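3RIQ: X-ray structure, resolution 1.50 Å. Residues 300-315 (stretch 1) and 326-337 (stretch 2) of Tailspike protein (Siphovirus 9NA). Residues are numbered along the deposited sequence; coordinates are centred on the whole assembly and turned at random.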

# COMPACT_ATOMS: atom_id res chain seq x y z
N GLU A 300 22.92 -11.88 25.88
CA GLU A 300 23.09 -11.07 24.67
C GLU A 300 21.80 -10.32 24.29
O GLU A 300 21.85 -9.13 23.96
CB GLU A 300 23.55 -11.96 23.51
CG GLU A 300 25.02 -12.36 23.68
CD GLU A 300 25.51 -13.34 22.64
OE1 GLU A 300 24.75 -14.24 22.22
OE2 GLU A 300 26.71 -13.24 22.29
N TYR A 301 20.66 -11.03 24.31
CA TYR A 301 19.35 -10.41 24.04
C TYR A 301 18.31 -11.02 24.94
O TYR A 301 18.08 -12.22 24.87
CB TYR A 301 18.93 -10.66 22.58
CG TYR A 301 19.76 -9.88 21.62
CD1 TYR A 301 19.53 -8.52 21.42
CD2 TYR A 301 20.86 -10.48 20.96
CE1 TYR A 301 20.34 -7.79 20.58
CE2 TYR A 301 21.68 -9.75 20.11
CZ TYR A 301 21.39 -8.41 19.92
OH TYR A 301 22.18 -7.67 19.08
N PRO A 302 17.62 -10.18 25.75
CA PRO A 302 16.54 -10.69 26.59
C PRO A 302 15.43 -11.33 25.82
O PRO A 302 15.28 -11.13 24.59
CB PRO A 302 16.02 -9.44 27.28
CG PRO A 302 17.22 -8.51 27.34
CD PRO A 302 17.90 -8.75 25.99
N TRP A 303 14.63 -12.11 26.55
CA TRP A 303 13.46 -12.78 25.94
C TRP A 303 12.59 -11.75 25.21
O TRP A 303 12.35 -10.63 25.71
CB TRP A 303 12.64 -13.44 27.03
CG TRP A 303 11.90 -14.68 26.66
CD1 TRP A 303 10.54 -14.90 26.76
CD2 TRP A 303 12.48 -15.91 26.18
NE1 TRP A 303 10.24 -16.18 26.36
CE2 TRP A 303 11.41 -16.84 26.04
CE3 TRP A 303 13.79 -16.32 25.90
CZ2 TRP A 303 11.61 -18.15 25.59
CZ3 TRP A 303 14.01 -17.65 25.47
CH2 TRP A 303 12.91 -18.55 25.33
N PHE A 304 12.14 -12.12 24.01
CA PHE A 304 11.27 -11.33 23.12
C PHE A 304 12.03 -10.23 22.40
O PHE A 304 11.43 -9.47 21.65
CB PHE A 304 10.02 -10.73 23.80
CG PHE A 304 9.15 -11.74 24.50
CD1 PHE A 304 8.68 -12.87 23.82
CD2 PHE A 304 8.77 -11.55 25.84
CE1 PHE A 304 7.83 -13.78 24.46
CE2 PHE A 304 7.92 -12.47 26.52
CZ PHE A 304 7.45 -13.59 25.82
N GLN A 305 13.35 -10.14 22.59
CA GLN A 305 14.11 -9.00 22.04
C GLN A 305 15.25 -9.40 21.09
O GLN A 305 16.23 -8.65 20.91
CB GLN A 305 14.62 -8.10 23.18
CG GLN A 305 13.49 -7.60 24.05
CD GLN A 305 13.91 -6.61 25.11
OE1 GLN A 305 15.11 -6.37 25.34
NE2 GLN A 305 12.92 -6.05 25.81
N LEU A 306 15.14 -10.57 20.46
CA LEU A 306 16.17 -10.95 19.49
C LEU A 306 16.17 -9.98 18.31
O LEU A 306 15.10 -9.51 17.91
CB LEU A 306 15.92 -12.38 18.97
CG LEU A 306 16.20 -13.49 20.00
CD1 LEU A 306 15.57 -14.84 19.60
CD2 LEU A 306 17.74 -13.61 20.22
N PRO A 307 17.35 -9.74 17.69
CA PRO A 307 17.39 -8.82 16.56
C PRO A 307 16.98 -9.51 15.24
O PRO A 307 17.78 -9.76 14.35
CB PRO A 307 18.84 -8.32 16.57
CG PRO A 307 19.63 -9.59 17.00
CD PRO A 307 18.70 -10.24 18.04
N THR A 308 15.70 -9.83 15.15
CA THR A 308 15.22 -10.61 14.02
C THR A 308 15.27 -9.84 12.70
O THR A 308 15.47 -10.47 11.65
CB THR A 308 13.82 -11.17 14.29
OG1 THR A 308 12.97 -10.13 14.81
CG2 THR A 308 13.91 -12.30 15.34
N GLN A 309 15.05 -8.51 12.71
CA GLN A 309 15.19 -7.69 11.47
C GLN A 309 14.34 -8.22 10.32
O GLN A 309 14.79 -8.24 9.18
CB GLN A 309 16.66 -7.62 11.02
CG GLN A 309 17.61 -6.82 11.95
CD GLN A 309 18.87 -6.39 11.19
OE1 GLN A 309 18.82 -5.49 10.33
NE2 GLN A 309 19.99 -7.04 11.47
N HIS A 310 13.12 -8.67 10.60
CA HIS A 310 12.22 -9.03 9.52
C HIS A 310 11.65 -7.76 8.88
O HIS A 310 11.61 -6.68 9.50
CB HIS A 310 11.07 -9.90 10.03
CG HIS A 310 11.52 -11.21 10.62
ND1 HIS A 310 12.24 -12.15 9.90
CD2 HIS A 310 11.25 -11.78 11.82
CE1 HIS A 310 12.42 -13.22 10.66
NE2 HIS A 310 11.84 -13.02 11.83
N ILE A 311 11.20 -7.91 7.64
CA ILE A 311 10.37 -6.92 6.96
C ILE A 311 9.00 -7.51 6.76
O ILE A 311 8.85 -8.60 6.15
CB ILE A 311 11.00 -6.52 5.60
CG1 ILE A 311 12.41 -5.93 5.80
CG2 ILE A 311 10.05 -5.58 4.81
CD1 ILE A 311 13.19 -5.61 4.47
N ILE A 312 7.99 -6.82 7.28
CA ILE A 312 6.61 -7.28 7.21
C ILE A 312 5.81 -6.16 6.56
O ILE A 312 5.73 -5.07 7.13
CB ILE A 312 6.06 -7.56 8.63
CG1 ILE A 312 6.87 -8.69 9.31
CG2 ILE A 312 4.53 -7.92 8.56
CD1 ILE A 312 6.55 -8.83 10.84
N ARG A 313 5.20 -6.41 5.41
CA ARG A 313 4.46 -5.32 4.76
C ARG A 313 3.28 -5.80 3.91
O ARG A 313 3.26 -6.95 3.43
CB ARG A 313 5.38 -4.43 3.94
CG ARG A 313 6.31 -5.11 3.05
CD ARG A 313 7.45 -4.15 2.51
NE ARG A 313 6.93 -3.12 1.60
CZ ARG A 313 6.86 -3.23 0.28
NH1 ARG A 313 7.27 -4.35 -0.30
NH2 ARG A 313 6.31 -2.25 -0.45
N ASN A 314 2.27 -4.94 3.82
CA ASN A 314 1.09 -5.17 2.95
C ASN A 314 0.27 -6.38 3.39
O ASN A 314 -0.19 -7.18 2.55
CB ASN A 314 1.57 -5.28 1.49
CG ASN A 314 2.40 -4.07 1.05
OD1 ASN A 314 2.01 -2.94 1.30
ND2 ASN A 314 3.56 -4.31 0.47
N ILE A 315 0.06 -6.50 4.69
CA ILE A 315 -0.63 -7.67 5.27
C ILE A 315 -2.09 -7.29 5.47
O ILE A 315 -2.39 -6.14 5.86
CB ILE A 315 -0.04 -8.00 6.65
CG1 ILE A 315 1.48 -8.18 6.56
CG2 ILE A 315 -0.75 -9.22 7.27
CD1 ILE A 315 1.99 -9.33 5.67
N TRP A 326 0.92 -10.28 14.63
CA TRP A 326 1.88 -9.97 15.68
C TRP A 326 3.28 -10.51 15.43
O TRP A 326 3.52 -11.36 14.54
CB TRP A 326 1.39 -10.38 17.08
CG TRP A 326 1.47 -11.84 17.49
CD1 TRP A 326 1.25 -12.97 16.72
CD2 TRP A 326 1.70 -12.31 18.83
NE1 TRP A 326 1.35 -14.13 17.52
CE2 TRP A 326 1.62 -13.74 18.81
CE3 TRP A 326 1.94 -11.66 20.05
CZ2 TRP A 326 1.79 -14.51 19.97
CZ3 TRP A 326 2.09 -12.43 21.22
CH2 TRP A 326 2.01 -13.84 21.17
N TRP A 327 4.20 -9.96 16.23
CA TRP A 327 5.64 -10.26 16.11
C TRP A 327 6.31 -9.93 17.43
O TRP A 327 5.74 -9.22 18.28
CB TRP A 327 6.30 -9.42 14.98
CG TRP A 327 6.08 -7.93 15.15
CD1 TRP A 327 6.85 -7.05 15.88
CD2 TRP A 327 4.97 -7.18 14.66
NE1 TRP A 327 6.29 -5.78 15.84
CE2 TRP A 327 5.13 -5.83 15.10
CE3 TRP A 327 3.85 -7.51 13.87
CZ2 TRP A 327 4.19 -4.82 14.80
CZ3 TRP A 327 2.95 -6.52 13.54
CH2 TRP A 327 3.13 -5.18 14.00
N ASP A 328 7.51 -10.48 17.61
CA ASP A 328 8.40 -10.02 18.71
C ASP A 328 9.74 -9.62 18.09
O ASP A 328 9.84 -9.42 16.87
CB ASP A 328 8.58 -11.08 19.83
CG ASP A 328 9.49 -12.24 19.40
OD1 ASP A 328 9.64 -12.43 18.18
OD2 ASP A 328 10.05 -12.94 20.29
N GLY A 329 10.77 -9.56 18.91
CA GLY A 329 12.10 -9.20 18.47
C GLY A 329 12.25 -7.70 18.27
O GLY A 329 11.38 -6.89 18.66
N GLN A 330 13.39 -7.32 17.74
CA GLN A 330 13.68 -5.90 17.52
C GLN A 330 14.31 -5.67 16.18
O GLN A 330 14.71 -6.61 15.51
CB GLN A 330 14.58 -5.34 18.62
CG GLN A 330 16.00 -5.96 18.72
CD GLN A 330 16.84 -5.22 19.77
OE1 GLN A 330 17.18 -4.03 19.59
NE2 GLN A 330 17.09 -5.87 20.89
N LYS A 331 14.32 -4.40 15.78
CA LYS A 331 14.84 -3.94 14.50
C LYS A 331 14.05 -4.51 13.32
O LYS A 331 14.53 -4.51 12.18
CB LYS A 331 16.33 -4.25 14.36
CG LYS A 331 17.19 -3.49 15.37
CD LYS A 331 18.67 -3.91 15.29
CE LYS A 331 19.39 -3.04 14.23
NZ LYS A 331 20.72 -3.49 13.77
N ASN A 332 12.81 -4.90 13.57
CA ASN A 332 11.89 -5.24 12.48
C ASN A 332 11.31 -3.98 11.86
O ASN A 332 11.18 -2.96 12.54
CB ASN A 332 10.73 -6.10 12.99
CG ASN A 332 11.20 -7.38 13.69
OD1 ASN A 332 11.80 -8.25 13.08
ND2 ASN A 332 10.90 -7.49 14.98
N ILE A 333 10.94 -4.05 10.58
CA ILE A 333 10.21 -2.96 9.88
C ILE A 333 8.85 -3.51 9.50
O ILE A 333 8.77 -4.54 8.85
CB ILE A 333 11.00 -2.45 8.64
CG1 ILE A 333 12.29 -1.79 9.10
CG2 ILE A 333 10.13 -1.49 7.81
CD1 ILE A 333 13.27 -1.47 7.97
N ILE A 334 7.79 -2.84 9.96
CA ILE A 334 6.42 -3.26 9.69
C ILE A 334 5.71 -2.10 9.05
O ILE A 334 5.67 -1.01 9.63
CB ILE A 334 5.64 -3.70 10.98
CG1 ILE A 334 6.35 -4.85 11.69
CG2 ILE A 334 4.21 -4.14 10.62
CD1 ILE A 334 7.33 -4.40 12.76
N ASP A 335 5.17 -2.29 7.84
CA ASP A 335 4.45 -1.21 7.15
C ASP A 335 3.21 -1.73 6.45
O ASP A 335 3.29 -2.74 5.73
CB ASP A 335 5.36 -0.51 6.10
CG ASP A 335 4.60 0.57 5.33
OD1 ASP A 335 4.07 1.50 6.02
OD2 ASP A 335 4.45 0.50 4.09
N ASN A 336 2.07 -1.06 6.65
CA ASN A 336 0.84 -1.40 5.94
C ASN A 336 0.28 -2.76 6.37
O ASN A 336 0.40 -3.77 5.67
CB ASN A 336 0.97 -1.30 4.41
CG ASN A 336 -0.37 -1.53 3.71
OD1 ASN A 336 -1.41 -1.59 4.36
ND2 ASN A 336 -0.34 -1.71 2.38
N VAL A 337 -0.33 -2.75 7.55
CA VAL A 337 -0.98 -3.94 8.09
C VAL A 337 -2.41 -3.54 8.40
O VAL A 337 -2.63 -2.56 9.12
CB VAL A 337 -0.28 -4.45 9.37
CG1 VAL A 337 -1.07 -5.60 10.01
CG2 VAL A 337 1.19 -4.86 9.05
O HOH W 1 12.89 -12.56 20.43
O HOH W 2 10.53 -12.16 15.37
O HOH W 3 14.00 -4.98 9.40
O HOH W 4 6.50 -0.38 2.52
O HOH W 5 3.17 -0.52 1.67
O HOH W 6 -2.48 -4.27 3.75

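How do the two backbones lie against each other? Around Ile311 and Arg313 the first stretch runs parallel to the strand of Ile333 to Val337, the axes 8° apart and 4.7 Å at closest approach. The bonds alternate in the parallel manner: Ile333 N donates to His310 O (2.9 Å), Ile312 N to Ile333 O (2.9 Å), and Asp335 N to Ile312 O (2.9 Å). Asn314 N then donates to Asp335 O (3.1 Å). Although the chain turns a corner at Asn314, register survives it: Ile315 N reaches Asn336 O at 2.9 Å, and Ile315 still pairs with Val337.

Which side chains fill the space along the strands? Ile312 and Ile334 project from the same face, and the tip of Ile312 fits into the corner made by Ile334 and Trp327: its CD1 lies 4.1 Å from Ile334 CG1 and 4.2 Å from Trp327 CB. This bump has 97 Å² covered by the other stretch, more than any other residue here. Beyond the corner, Ile315 CB rests 4.1 Å from Val337 CG2, extending the apolar packing. Arg313 and Asp335 share the face of Ile311 and Ile333, where water 4 bridges them, accepting from Arg313 NE (2.9 Å) and donating to Asp335 OD2 (2.7 Å).

Why is there a glycine in the loop? Gly329 lets the first stretch come close: its CA is 3.1 Å from Leu306 O, and its N donates to Phe304 O at 2.8 Å. The space a side chain would need is already taken: a CB here would come within 2.4 Å of Thr308 OG1 and 2.8 Å of Leu306 O, both clashes, and the positive phi also favours glycine. Next door, Gln330 N donates to Leu306 O (2.8 Å), while its side chain, p at chi1 and t at chi2, brings NE2 to Gln305 O (2.9 Å, nearly straight) and to the edge of the Tyr301 ring, 3.6 Å from CD1.

What do the asparagines do where regular pairing gives way? Asn332 turns the end of its side chain into the first stretch, and its OD1 accepts from both Thr308 OG1 and His310 N, each at 2.8 Å. One carbonyl oxygen thus ties together the bend leading into the strand. At the corner, a side-chain bond supplements the backbone: Asn336 ND2 donates to Asn314 OD1 at 2.9 Å. Water 5 also donates to that oxygen (2.7 Å from its O to Asn314 OD1) and to Asp335 OD2 (2.9 Å), linking the corner to the neighbouring carboxylate.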